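Local coordinates for monomethylamine methyltransferase mtmB1 (Methanosarcina barkeri, PDB 1NTH), which catalyses methyl transfer from monomethylamine to the corrinoid cofactor of its partner protein MtmC, a step of methanogenesis from methylamine, at the interface of chains A and B. Numbering follows the deposited sequence. Chains: chain A/B, Monomethylamine methyltransferase mtmB1.

The interface of chains A and B. Residues chain A 137, 164-166, 182; chain B 145, 193, 432.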
loop_
_atom_site.group_PDB
_atom_site.type_symbol
_atom_site.label_atom_id
_atom_site.label_comp_id
_atom_site.label_asym_id
_atom_site.label_seq_id
_atom_site.Cartn_x
_atom_site.Cartn_y
_atom_site.Cartn_z
ATOM N N GLU A 137 -28.357 -12.072 -11.023
ATOM C CA GLU A 137 -27.326 -11.076 -11.287
ATOM C C GLU A 137 -27.811 -9.630 -11.175
ATOM O O GLU A 137 -27.125 -8.792 -10.583
ATOM C CB GLU A 137 -26.709 -11.305 -12.676
ATOM C CG GLU A 137 -25.460 -10.466 -12.930
ATOM C CD GLU A 137 -24.768 -10.771 -14.253
ATOM O OE1 GLU A 137 -23.708 -10.159 -14.509
ATOM O OE2 GLU A 137 -25.272 -11.611 -15.036
ATOM N N VAL A 164 -23.035 -14.393 -14.576
ATOM C CA VAL A 164 -22.092 -13.286 -14.590
ATOM C C VAL A 164 -22.003 -12.911 -16.068
ATOM O O VAL A 164 -21.720 -13.757 -16.919
ATOM C CB VAL A 164 -20.713 -13.686 -13.998
ATOM C CG1 VAL A 164 -20.066 -14.795 -14.817
ATOM C CG2 VAL A 164 -19.821 -12.459 -13.921
ATOM N N ARG A 165 -22.276 -11.645 -16.372
ATOM C CA ARG A 165 -22.299 -11.177 -17.752
ATOM C C ARG A 165 -23.292 -12.027 -18.549
ATOM O O ARG A 165 -23.080 -12.341 -19.721
ATOM C CB ARG A 165 -20.895 -11.213 -18.374
ATOM C CG ARG A 165 -20.141 -9.901 -18.144
ATOM C CD ARG A 165 -18.665 -9.966 -18.511
ATOM N NE ARG A 165 -18.424 -10.283 -19.915
ATOM C CZ ARG A 165 -17.216 -10.293 -20.471
ATOM N NH1 ARG A 165 -16.150 -9.995 -19.738
ATOM N NH2 ARG A 165 -17.068 -10.619 -21.748
ATOM N N GLY A 166 -24.380 -12.398 -17.875
ATOM C CA GLY A 166 -25.439 -13.179 -18.495
ATOM C C GLY A 166 -25.155 -14.642 -18.778
ATOM O O GLY A 166 -25.935 -15.300 -19.469
ATOM N N THR A 182 -15.511 -11.451 -9.185
ATOM C CA THR A 182 -16.621 -10.499 -9.219
ATOM C C THR A 182 -17.547 -10.539 -8.006
ATOM O O THR A 182 -17.981 -9.496 -7.505
ATOM C CB THR A 182 -17.459 -10.714 -10.496
ATOM O OG1 THR A 182 -16.616 -10.553 -11.642
ATOM C CG2 THR A 182 -18.607 -9.716 -10.571
ATOM N N MET B 145 -20.036 -1.030 -18.731
ATOM C CA MET B 145 -19.338 -2.218 -19.203
ATOM C C MET B 145 -19.332 -2.240 -20.727
ATOM O O MET B 145 -18.405 -2.763 -21.340
ATOM C CB MET B 145 -19.990 -3.491 -18.652
ATOM C CG MET B 145 -19.015 -4.655 -18.524
ATOM S SD MET B 145 -19.763 -6.195 -17.954
ATOM C CE MET B 145 -20.519 -5.679 -16.415
ATOM N N MET B 193 -15.122 -6.359 -14.459
ATOM C CA MET B 193 -15.918 -7.436 -15.040
ATOM C C MET B 193 -15.620 -7.605 -16.524
ATOM O O MET B 193 -15.835 -8.679 -17.091
ATOM C CB MET B 193 -17.411 -7.175 -14.822
ATOM C CG MET B 193 -17.843 -7.416 -13.384
ATOM S SD MET B 193 -19.626 -7.302 -13.168
ATOM C CE MET B 193 -20.141 -8.668 -14.171
ATOM N N LYS B 432 -28.456 -8.331 -20.661
ATOM C CA LYS B 432 -27.887 -9.444 -19.909
ATOM C C LYS B 432 -26.446 -9.787 -20.275
ATOM O O LYS B 432 -25.629 -10.066 -19.396
ATOM C CB LYS B 432 -28.783 -10.676 -20.054
ATOM C CG LYS B 432 -30.063 -10.577 -19.233
ATOM C CD LYS B 432 -31.007 -11.749 -19.459
ATOM C CE LYS B 432 -31.720 -11.647 -20.798
ATOM N NZ LYS B 432 -32.792 -12.677 -20.937
HETATM O O HOH W 1 -27.139 -10.719 -16.903
#
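B:Met193, the last residue of helix 174-193, pushes its thioether against A:Thr182 of the same helix in the other subunit, within a two-fold interface between TIM-barrel subunits of the MtmB family. The enzyme is a dimer of homotrimers, and the two-fold symmetry of this contact places it between subunits of different trimers. The two side chains run nearly perpendicular, methyl CG2 of A:Thr182 lying 3.7 Å from SD of B:Met193. A bend at chi3 (64°) turns the terminal methyl CE of B:Met193 towards A:Val164, whose CG2 is 3.8 Å away, and CE also comes to 3.9 Å from OE1 of A:Glu137. Beside this group the aliphatic part of A:Arg165 passes B:Met145 at a slant, with CG 3.7 Å from the sulfur SD. The arginine chain then bends at chi3 (60°), and its guanidinium presents an edge to the carboxy-terminal end of the helix. There NH1 donates a hydrogen bond of 3.0 Å to the backbone O of B:Met193, on a lone pair in the carbonyl plane and close to the guanidinium plane. A leucine in place of A:Arg165 would probably leave that helix-end carbonyl without this donor and weaken the link across the interface. On the polar rim, the A:Glu137 carboxylate braces the loop carrying the arginine: OE1 accepts A:Arg165 N at 2.8 Å, 21° out of its plane, while OE2 takes A:Gly166 N on its syn lone pair. Water 1 extends this network across the interface, bridging OE2 of A:Glu137 (2.8 Å) and the backbone O of B:Lys432 (3.0 Å). Although that carbonyl also lies near A:Gly166 N, the N-H points towards the glutamate instead.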